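Local coordinates for putative esterase/lipase/thioesterase (Silicibacter sp., PDB 2PBL), which is probably a hydrolase of the alpha/beta-hydrolase fold that cleaves ester or thioester bonds, its natural substrate not being established, at residues Leu152-Ala155 with Val156-Ile160; Gly139-Leu142 with Val143-Leu147; Ser27-Asp30 with Phe31-Ser34; Asp19-Pro22 with Arg23-Ala26. One frame throughout, in Å; residues are numbered along the deposited sequence.

Contact 1 of 4, residues Leu152-Ala155 with Val156-Ile160; sequences LPEA and VGARI
The carbonyl of Pro153 grips two backbone amides, those of Val156 and Gly157, and so starts the short helix 154-157. The two bonds differ in geometry: Gly157 N lies 2.9 Å from Pro153 O on an almost straight N-H...O line (177°), whereas the more bent bond from Val156 N comes from above the carbonyl plane. Pro153 holds the N-cap position, and the next bond along, from Ala158 N to Glu154 O, measures 2.8 Å. A type I beta turn over Gly157 to Ile160 then leads the chain into strand 160-166.

Apolar contacts line the buried side. Leu152 carries its CG anti to the backbone N (chi1 -171°), which brings CD2 tip to tip with Ile160 CD1 at 3.6 Å. The Leu152 side chain crosses that of Val156 at about a right angle, Leu152 CG lying 3.9 Å from Val156 CB. Helix 109-126 packs against Leu152 and Val156 from beyond the segments.

On the polar side, one water donates to Ala155 O (2.8 Å) and accepts from Arg159 NH1 (3.0 Å), in the plane of the guanidinium. The carbonyls of Ala124, Ile127 and Gly129 take further N-H groups of this arginine.

The chemistry is thus divided: aliphatic groups tie the turn to the interior, while the carbonyl oxygens and the water named here take N-H groups of Arg159, bonds that probably fix the orientation of its guanidinium.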
loop_
_atom_site.group_PDB
_atom_site.type_symbol
_atom_site.label_atom_id
_atom_site.label_comp_id
_atom_site.label_asym_id
_atom_site.label_seq_id
_atom_site.Cartn_x
_atom_site.Cartn_y
_atom_site.Cartn_z
ATOM N N LEU A 152 0.277 -0.057 15.483
ATOM C CA LEU A 152 1.666 0.438 15.321
ATOM C C LEU A 152 2.147 1.145 16.616
ATOM O O LEU A 152 1.355 1.816 17.235
ATOM C CB LEU A 152 1.666 1.415 14.135
ATOM C CG LEU A 152 3.020 1.907 13.638
ATOM C CD1 LEU A 152 3.689 0.822 12.897
ATOM C CD2 LEU A 152 2.801 3.100 12.739
ATOM N N PRO A 153 3.401 0.925 17.059
ATOM C CA PRO A 153 3.883 1.574 18.275
ATOM C C PRO A 153 3.794 3.096 18.201
ATOM O O PRO A 153 3.980 3.656 17.126
ATOM C CB PRO A 153 5.365 1.126 18.388
ATOM C CG PRO A 153 5.451 -0.113 17.603
ATOM C CD PRO A 153 4.414 0.021 16.498
ATOM N N GLU A 154 3.471 3.725 19.329
ATOM C CA GLU A 154 3.405 5.201 19.451
ATOM C C GLU A 154 4.645 5.893 18.849
ATOM O O GLU A 154 4.544 6.894 18.125
ATOM C CB GLU A 154 3.316 5.552 20.943
ATOM C CG GLU A 154 3.294 7.018 21.265
ATOM C CD GLU A 154 1.945 7.625 21.017
ATOM O OE1 GLU A 154 1.802 8.407 20.032
ATOM O OE2 GLU A 154 1.026 7.283 21.805
ATOM N N ALA A 155 5.819 5.386 19.183
ATOM C CA ALA A 155 7.069 5.968 18.700
ATOM C C ALA A 155 7.176 6.070 17.161
ATOM O O ALA A 155 7.894 6.934 16.618
ATOM C CB ALA A 155 8.275 5.187 19.231
ATOM N N VAL A 156 6.479 5.199 16.458
ATOM C CA VAL A 156 6.481 5.230 14.982
ATOM C C VAL A 156 5.299 6.070 14.526
ATOM O O VAL A 156 5.395 6.941 13.685
ATOM C CB VAL A 156 6.356 3.797 14.364
ATOM C CG1 VAL A 156 6.657 3.834 12.870
ATOM C CG2 VAL A 156 7.297 2.889 15.050
ATOM N N GLY A 157 4.135 5.776 15.082
ATOM C CA GLY A 157 2.971 6.523 14.729
ATOM C C GLY A 157 3.164 8.019 14.890
ATOM O O GLY A 157 2.757 8.790 13.986
ATOM N N ALA A 158 3.811 8.457 15.968
ATOM C CA ALA A 158 3.963 9.908 16.210
ATOM C C ALA A 158 4.637 10.615 15.068
ATOM O O ALA A 158 4.398 11.809 14.848
ATOM C CB ALA A 158 4.727 10.166 17.475
ATOM N N ARG A 159 5.449 9.847 14.328
ATOM C CA ARG A 159 6.249 10.365 13.199
ATOM C C ARG A 159 5.530 10.322 11.876
ATOM O O ARG A 159 6.019 10.919 10.884
ATOM C CB ARG A 159 7.509 9.554 13.057
ATOM C CG ARG A 159 8.530 9.707 14.192
ATOM C CD ARG A 159 9.545 8.612 14.143
ATOM N NE ARG A 159 10.356 8.668 12.920
ATOM C CZ ARG A 159 11.250 7.757 12.589
ATOM N NH1 ARG A 159 11.504 6.740 13.379
ATOM N NH2 ARG A 159 11.936 7.875 11.469
ATOM N N ILE A 160 4.360 9.653 11.819
ATOM C CA ILE A 160 3.695 9.563 10.507
ATOM C C ILE A 160 3.114 10.936 10.165
ATOM O O ILE A 160 2.281 11.487 10.904
ATOM C CB ILE A 160 2.613 8.509 10.466
ATOM C CG1 ILE A 160 3.211 7.117 10.650
ATOM C CG2 ILE A 160 1.832 8.548 9.123
ATOM C CD1 ILE A 160 2.132 6.058 10.850
HETATM O O HOH W 1 10.507 6.032 16.081
#

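Contact 2 of 4, residues Gly139-Leu142 with Val143-Leu147; sequences GGHL and VARML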
loop_
_atom_site.group_PDB
_atom_site.type_symbol
_atom_site.label_atom_id
_atom_site.label_comp_id
_atom_site.label_asym_id
_atom_site.label_seq_id
_atom_site.Cartn_x
_atom_site.Cartn_y
_atom_site.Cartn_z
ATOM N N GLY A 139 -2.767 -3.004 -0.257
ATOM C CA GLY A 139 -1.711 -2.181 0.377
ATOM C C GLY A 139 -2.237 -0.878 0.888
ATOM O O GLY A 139 -1.699 -0.297 1.848
ATOM N N GLY A 140 -3.291 -0.380 0.246
ATOM C CA GLY A 140 -3.927 0.869 0.661
ATOM C C GLY A 140 -4.641 0.548 1.961
ATOM O O GLY A 140 -4.662 1.363 2.891
ATOM N N HIS A 141 -5.253 -0.626 2.008
ATOM C CA HIS A 141 -5.860 -1.109 3.238
ATOM C C HIS A 141 -4.816 -1.185 4.345
ATOM O O HIS A 141 -4.998 -0.658 5.470
ATOM C CB HIS A 141 -6.486 -2.470 3.011
ATOM C CG HIS A 141 -6.734 -3.218 4.281
ATOM N ND1 HIS A 141 -5.776 -4.021 4.844
ATOM C CD2 HIS A 141 -7.802 -3.243 5.111
ATOM C CE1 HIS A 141 -6.234 -4.495 5.989
ATOM N NE2 HIS A 141 -7.470 -4.052 6.170
ATOM N N LEU A 142 -3.688 -1.780 4.031
ATOM C CA LEU A 142 -2.654 -2.001 5.047
ATOM C C LEU A 142 -2.030 -0.690 5.571
ATOM O O LEU A 142 -1.764 -0.537 6.767
ATOM C CB LEU A 142 -1.594 -2.929 4.478
ATOM C CG LEU A 142 -2.049 -4.375 4.186
ATOM C CD1 LEU A 142 -1.060 -5.080 3.253
ATOM C CD2 LEU A 142 -2.279 -5.139 5.544
ATOM N N VAL A 143 -1.813 0.292 4.697
ATOM C CA VAL A 143 -1.275 1.558 5.208
ATOM C C VAL A 143 -2.316 2.309 6.044
ATOM O O VAL A 143 -1.954 2.955 7.007
ATOM C CB VAL A 143 -0.596 2.474 4.143
ATOM C CG1 VAL A 143 0.673 1.821 3.602
ATOM C CG2 VAL A 143 -1.561 2.908 3.043
ATOM N N ALA A 144 -3.608 2.170 5.725
ATOM C CA ALA A 144 -4.671 2.782 6.513
ATOM C C ALA A 144 -4.720 2.218 7.970
ATOM O O ALA A 144 -4.843 2.972 8.915
ATOM C CB ALA A 144 -5.976 2.599 5.840
ATOM N N ARG A 145 -4.507 0.937 8.113
ATOM C CA ARG A 145 -4.462 0.260 9.419
ATOM C C ARG A 145 -3.302 0.711 10.288
ATOM O O ARG A 145 -3.301 0.474 11.511
ATOM C CB ARG A 145 -4.317 -1.244 9.192
ATOM C CG ARG A 145 -5.415 -1.885 8.399
ATOM C CD ARG A 145 -6.691 -1.893 9.198
ATOM N NE ARG A 145 -6.542 -2.851 10.318
ATOM C CZ ARG A 145 -6.580 -2.598 11.633
ATOM N NH1 ARG A 145 -6.770 -1.394 12.157
ATOM N NH2 ARG A 145 -6.392 -3.623 12.452
HETATM N N MSE A 146 -2.251 1.273 9.660
HETATM C CA MSE A 146 -1.078 1.750 10.406
HETATM C C MSE A 146 -1.372 2.969 11.252
HETATM O O MSE A 146 -0.568 3.316 12.116
HETATM C CB MSE A 146 0.064 2.043 9.463
HETATM C CG MSE A 146 0.622 0.828 8.703
HETATM SE SE MSE A 146 1.130 -0.588 9.935
HETATM C CE MSE A 146 -0.574 -1.751 9.774
ATOM N N LEU A 147 -2.505 3.635 11.015
ATOM C CA LEU A 147 -2.880 4.784 11.818
ATOM C C LEU A 147 -3.587 4.359 13.109
ATOM O O LEU A 147 -3.921 5.217 13.924
ATOM C CB LEU A 147 -3.744 5.755 11.030
ATOM C CG LEU A 147 -3.001 6.510 9.936
ATOM C CD1 LEU A 147 -3.958 7.356 9.089
ATOM C CD2 LEU A 147 -1.926 7.398 10.594
#
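Val143 packs against the backbone of Gly139 and Gly140, one turn earlier in helix 138-145. Its CG2 lies 3.4 Å from Gly139 O and 3.5 Å from Gly140 O; chi1 of -66° puts CG1 anti to the carbonyl carbon and thereby CG2 between the backbone N and the carbonyl carbon. Val143 N also donates to Gly139 O (2.9 Å, 158°). Leu142 takes part through its carbonyl, while its side chain meets Ile112 and Thr113 of helix 109-126 and Val69. Met146, a selenomethionine, has CG 3.4 Å from Leu142 O, the bends at chi2 and chi3 bring its CE to 3.5 Å from the same oxygen, and its N makes a weak bond there.

His141 and Arg145 run side by side. Arg145 CG sits over one face of the imidazole, 3.9 Å from the ring centroid and 25° off the normal, a CH-pi contact. The polar ends turn to Glu194, whose carbonyl accepts from His141 NE2 and whose carboxylate forms a salt bridge with Arg145 NE; Asp148 pairs with Arg145 NH1.

Gly139 is the last glycine of a Gly-X-Ser-X-Gly sequence that spans the turn from strand 131-136 into this helix, an arrangement consistent with the nucleophile elbow of alpha/beta hydrolases.

Contact 3 of 4, residues Ser27-Asp30 with Phe31-Ser34; sequences SAED and FRNS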
loop_
_atom_site.group_PDB
_atom_site.type_symbol
_atom_site.label_atom_id
_atom_site.label_comp_id
_atom_site.label_asym_id
_atom_site.label_seq_id
_atom_site.Cartn_x
_atom_site.Cartn_y
_atom_site.Cartn_z
ATOM N N SER A 27 10.564 -3.740 -14.998
ATOM C CA SER A 27 10.871 -2.368 -14.609
ATOM C C SER A 27 11.515 -2.316 -13.236
ATOM O O SER A 27 12.478 -1.563 -13.016
ATOM C CB SER A 27 9.610 -1.504 -14.563
ATOM O OG SER A 27 9.140 -1.211 -15.861
ATOM N N ALA A 28 10.972 -3.111 -12.317
ATOM C CA ALA A 28 11.490 -3.134 -10.939
ATOM C C ALA A 28 12.945 -3.683 -10.901
ATOM O O ALA A 28 13.850 -3.102 -10.276
ATOM C CB ALA A 28 10.551 -3.902 -10.037
ATOM N N GLU A 29 13.168 -4.789 -11.605
ATOM C CA GLU A 29 14.508 -5.393 -11.688
ATOM C C GLU A 29 15.526 -4.401 -12.250
ATOM O O GLU A 29 16.597 -4.218 -11.666
ATOM C CB GLU A 29 14.463 -6.669 -12.536
ATOM C CG GLU A 29 15.747 -7.507 -12.505
ATOM C CD GLU A 29 15.553 -8.849 -13.253
ATOM O OE1 GLU A 29 15.403 -8.837 -14.508
ATOM O OE2 GLU A 29 15.542 -9.906 -12.575
ATOM N N ASP A 30 15.198 -3.757 -13.370
ATOM C CA ASP A 30 16.099 -2.759 -13.971
ATOM C C ASP A 30 16.444 -1.619 -12.989
ATOM O O ASP A 30 17.591 -1.171 -12.911
ATOM C CB ASP A 30 15.479 -2.103 -15.208
ATOM C CG ASP A 30 15.371 -3.046 -16.407
ATOM O OD1 ASP A 30 15.765 -4.234 -16.291
ATOM O OD2 ASP A 30 14.883 -2.584 -17.472
ATOM N N PHE A 31 15.427 -1.142 -12.271
ATOM C CA PHE A 31 15.622 -0.100 -11.276
ATOM C C PHE A 31 16.570 -0.585 -10.183
ATOM O O PHE A 31 17.457 0.134 -9.804
ATOM C CB PHE A 31 14.283 0.353 -10.663
ATOM C CG PHE A 31 14.446 1.181 -9.400
ATOM C CD1 PHE A 31 14.686 2.544 -9.470
ATOM C CD2 PHE A 31 14.411 0.564 -8.145
ATOM C CE1 PHE A 31 14.873 3.291 -8.311
ATOM C CE2 PHE A 31 14.572 1.293 -6.990
ATOM C CZ PHE A 31 14.799 2.659 -7.068
ATOM N N ARG A 32 16.364 -1.779 -9.651
ATOM C CA ARG A 32 17.229 -2.242 -8.571
ATOM C C ARG A 32 18.670 -2.277 -9.043
ATOM O O ARG A 32 19.565 -1.782 -8.370
ATOM C CB ARG A 32 16.821 -3.627 -8.067
ATOM C CG ARG A 32 15.540 -3.651 -7.247
ATOM C CD ARG A 32 15.266 -4.994 -6.617
ATOM N NE ARG A 32 15.022 -6.050 -7.602
ATOM C CZ ARG A 32 13.845 -6.332 -8.160
ATOM N NH1 ARG A 32 12.758 -5.635 -7.899
ATOM N NH2 ARG A 32 13.765 -7.339 -9.006
ATOM N N ASN A 33 18.873 -2.867 -10.214
ATOM C CA ASN A 33 20.194 -2.972 -10.801
ATOM C C ASN A 33 20.837 -1.621 -11.012
ATOM O O ASN A 33 22.039 -1.492 -10.830
ATOM C CB ASN A 33 20.145 -3.736 -12.118
ATOM C CG ASN A 33 19.828 -5.195 -11.929
ATOM O OD1 ASN A 33 20.020 -5.766 -10.847
ATOM N ND2 ASN A 33 19.332 -5.820 -12.989
ATOM N N SER A 34 20.041 -0.611 -11.344
ATOM C CA SER A 34 20.547 0.750 -11.565
ATOM C C SER A 34 21.050 1.448 -10.317
ATOM O O SER A 34 21.922 2.329 -10.369
ATOM C CB SER A 34 19.434 1.619 -12.160
ATOM O OG SER A 34 18.366 1.815 -11.230
#
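Arg32 folds back over the preceding turn of helix 20-35, laying one face of its guanidinium on the backbone of Ala28 and Glu29. The conformation explains the contact: CG stands anti to the carbonyl carbon (chi1 -73°), and a bend at chi3 (-65°) turns the flat group toward the helix. Arg32 NH2 then reaches 3.4 Å from Glu29 CA, while NH1 lies 3.5 Å from Ala28 CB. Glu29 takes the other common rotamer, CG anti to the backbone N, and its extended chain crosses the arginine with carboxylate and guanidinium planes 76° apart; the nearest charged atoms, Glu29 OE2 and Arg32 NH2, remain 4.7 Å apart. Beside Glu29, Asn33 points the same way, its amide plane close to parallel with that of the carboxylate.

Regular helical bonds join the turns, among them Arg32 N to Ala28 O at 2.9 Å and Asn33 N to Glu29 O at 3.0 Å.

Outside the segments, Arg32 NH1 donates to Ser80 O and Ser83 OG. With an alanine in place of Arg32, the Ser80 carbonyl and Ser83 OG would probably lose the donor that links them to the helix.

Phe31 faces the protein body. Its ring meets Phe56 of strand 52-56 edge-to-face and packs on Val87 and Leu90 of helix 87-91, so that helix 20-35 rests through this ring on both strand 52-56 and helix 87-91.

Contact 4 of 4, residues Asp19-Pro22 with Arg23-Ala26; sequences DYPP and RWAA
This is an i to i+4 contact at the start of helix 20-35, on the protein surface, with an aromatic pair, Tyr20 and Trp24, beside a charged pair, Asp19 and Arg23. Tyr20 CB stands over the six-membered ring of Trp24, 3.7 Å from its centroid and 13° off the normal, a CH-pi contact. The two rings are oblique, with planes at 49° and centroids 5.6 Å apart. Over the same indole lies Tyr20 O, which also accepts from Trp24 N at 2.8 Å.

In this alpha/beta hydrolase the helix precedes the first strand of the sheet, and Trp24 comes near a serine, histidine and glutamate in triad-like geometry, with an unidentified bound molecule about 4 Å from its side chain. Trp82 and Phe77 also meet the indole. A serine in place of Trp24 would probably leave Tyr20 CB without the ring beneath it and open a gap beside Trp82.

Arg23 extends from CG to NE, and its guanidinium lies nearly parallel to the carboxylate of Asp19 (16°). Asp19 CB is over the guanidinium centre, and Asp19 OD2 is 3.6 Å from Arg23 NH2, a salt bridge of charges alone since the oxygen sits well out of plane.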
loop_
_atom_site.group_PDB
_atom_site.type_symbol
_atom_site.label_atom_id
_atom_site.label_comp_id
_atom_site.label_asym_id
_atom_site.label_seq_id
_atom_site.Cartn_x
_atom_site.Cartn_y
_atom_site.Cartn_z
ATOM N N ASP A 19 -0.466 -7.663 -19.399
ATOM C CA ASP A 19 0.867 -7.183 -19.582
ATOM C C ASP A 19 1.450 -6.477 -18.364
ATOM O O ASP A 19 2.643 -6.325 -18.284
ATOM C CB ASP A 19 0.892 -6.227 -20.759
ATOM C CG ASP A 19 0.495 -6.915 -22.090
ATOM O OD1 ASP A 19 0.855 -8.110 -22.288
ATOM O OD2 ASP A 19 -0.163 -6.242 -22.925
ATOM N N TYR A 20 0.623 -6.051 -17.419
ATOM C CA TYR A 20 1.192 -5.313 -16.274
ATOM C C TYR A 20 2.209 -6.104 -15.418
ATOM O O TYR A 20 3.278 -5.581 -15.146
ATOM C CB TYR A 20 0.078 -4.663 -15.434
ATOM C CG TYR A 20 -0.465 -3.422 -16.118
ATOM C CD1 TYR A 20 -1.532 -3.491 -17.013
ATOM C CD2 TYR A 20 0.097 -2.171 -15.875
ATOM C CE1 TYR A 20 -2.016 -2.336 -17.645
ATOM C CE2 TYR A 20 -0.376 -1.027 -16.503
ATOM C CZ TYR A 20 -1.419 -1.118 -17.392
ATOM O OH TYR A 20 -1.879 0.017 -18.003
ATOM N N PRO A 21 1.862 -7.311 -14.956
ATOM C CA PRO A 21 2.801 -8.066 -14.112
ATOM C C PRO A 21 4.183 -8.239 -14.690
ATOM O O PRO A 21 5.168 -7.973 -14.004
ATOM C CB PRO A 21 2.069 -9.379 -13.868
ATOM C CG PRO A 21 0.654 -8.988 -13.885
ATOM C CD PRO A 21 0.564 -7.996 -15.031
ATOM N N PRO A 22 4.282 -8.712 -15.939
ATOM C CA PRO A 22 5.632 -8.857 -16.467
ATOM C C PRO A 22 6.400 -7.545 -16.605
ATOM O O PRO A 22 7.619 -7.491 -16.344
ATOM C CB PRO A 22 5.406 -9.528 -17.827
ATOM C CG PRO A 22 4.023 -9.320 -18.160
ATOM C CD PRO A 22 3.261 -9.182 -16.894
ATOM N N ARG A 23 5.703 -6.480 -16.991
ATOM C CA ARG A 23 6.371 -5.212 -17.189
ATOM C C ARG A 23 6.797 -4.584 -15.863
ATOM O O ARG A 23 7.820 -3.916 -15.806
ATOM C CB ARG A 23 5.483 -4.254 -17.953
ATOM C CG ARG A 23 5.242 -4.756 -19.361
ATOM C CD ARG A 23 4.212 -3.955 -20.053
ATOM N NE ARG A 23 3.971 -4.505 -21.385
ATOM C CZ ARG A 23 3.125 -3.985 -22.273
ATOM N NH1 ARG A 23 2.422 -2.896 -21.980
ATOM N NH2 ARG A 23 2.982 -4.571 -23.449
ATOM N N TRP A 24 5.984 -4.767 -14.835
ATOM C CA TRP A 24 6.335 -4.265 -13.496
ATOM C C TRP A 24 7.584 -4.950 -12.996
ATOM O O TRP A 24 8.498 -4.296 -12.498
ATOM C CB TRP A 24 5.222 -4.528 -12.488
ATOM C CG TRP A 24 4.018 -3.694 -12.587
ATOM C CD1 TRP A 24 3.944 -2.391 -12.954
ATOM C CD2 TRP A 24 2.697 -4.085 -12.231
ATOM N NE1 TRP A 24 2.642 -1.966 -12.877
ATOM C CE2 TRP A 24 1.863 -2.977 -12.425
ATOM C CE3 TRP A 24 2.134 -5.268 -11.754
ATOM C CZ2 TRP A 24 0.487 -3.017 -12.177
ATOM C CZ3 TRP A 24 0.763 -5.309 -11.522
ATOM C CH2 TRP A 24 -0.036 -4.188 -11.738
ATOM N N ALA A 25 7.597 -6.280 -13.142
ATOM C CA ALA A 25 8.723 -7.114 -12.695
ATOM C C ALA A 25 9.979 -6.705 -13.380
ATOM O O ALA A 25 11.021 -6.604 -12.759
ATOM C CB ALA A 25 8.435 -8.581 -13.006
ATOM N N ALA A 26 9.895 -6.508 -14.692
ATOM C CA ALA A 26 11.039 -6.089 -15.479
ATOM C C ALA A 26 11.519 -4.680 -15.106
ATOM O O ALA A 26 12.746 -4.429 -14.991
ATOM C CB ALA A 26 10.672 -6.141 -16.988
#

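In the fold
Along the chain the order is contact 4, contact 3, contact 2, contact 1. Contacts 4 and 3 adjoin on helix 20-35, their centres 12 Å apart, and precede the first strand of the mixed sheet. Contacts 2 and 1 lie on the successive helices 138-145 and 154-157, between strands 131-136 and 160-166, neighbours in that sheet; their centres are 14 Å apart and they touch, Leu152 CD2 lying 3.4 Å from Met146 O. Contacts 1 and 4, 34 Å between centres, fall on opposite sides of the chain's centre. Contacts 2 and 4 do not touch, their nearest atoms about 12 Å apart, yet both come near the probable catalytic triad, through Gly139 of the probable nucleophile elbow and Trp24 of the N-terminal helix.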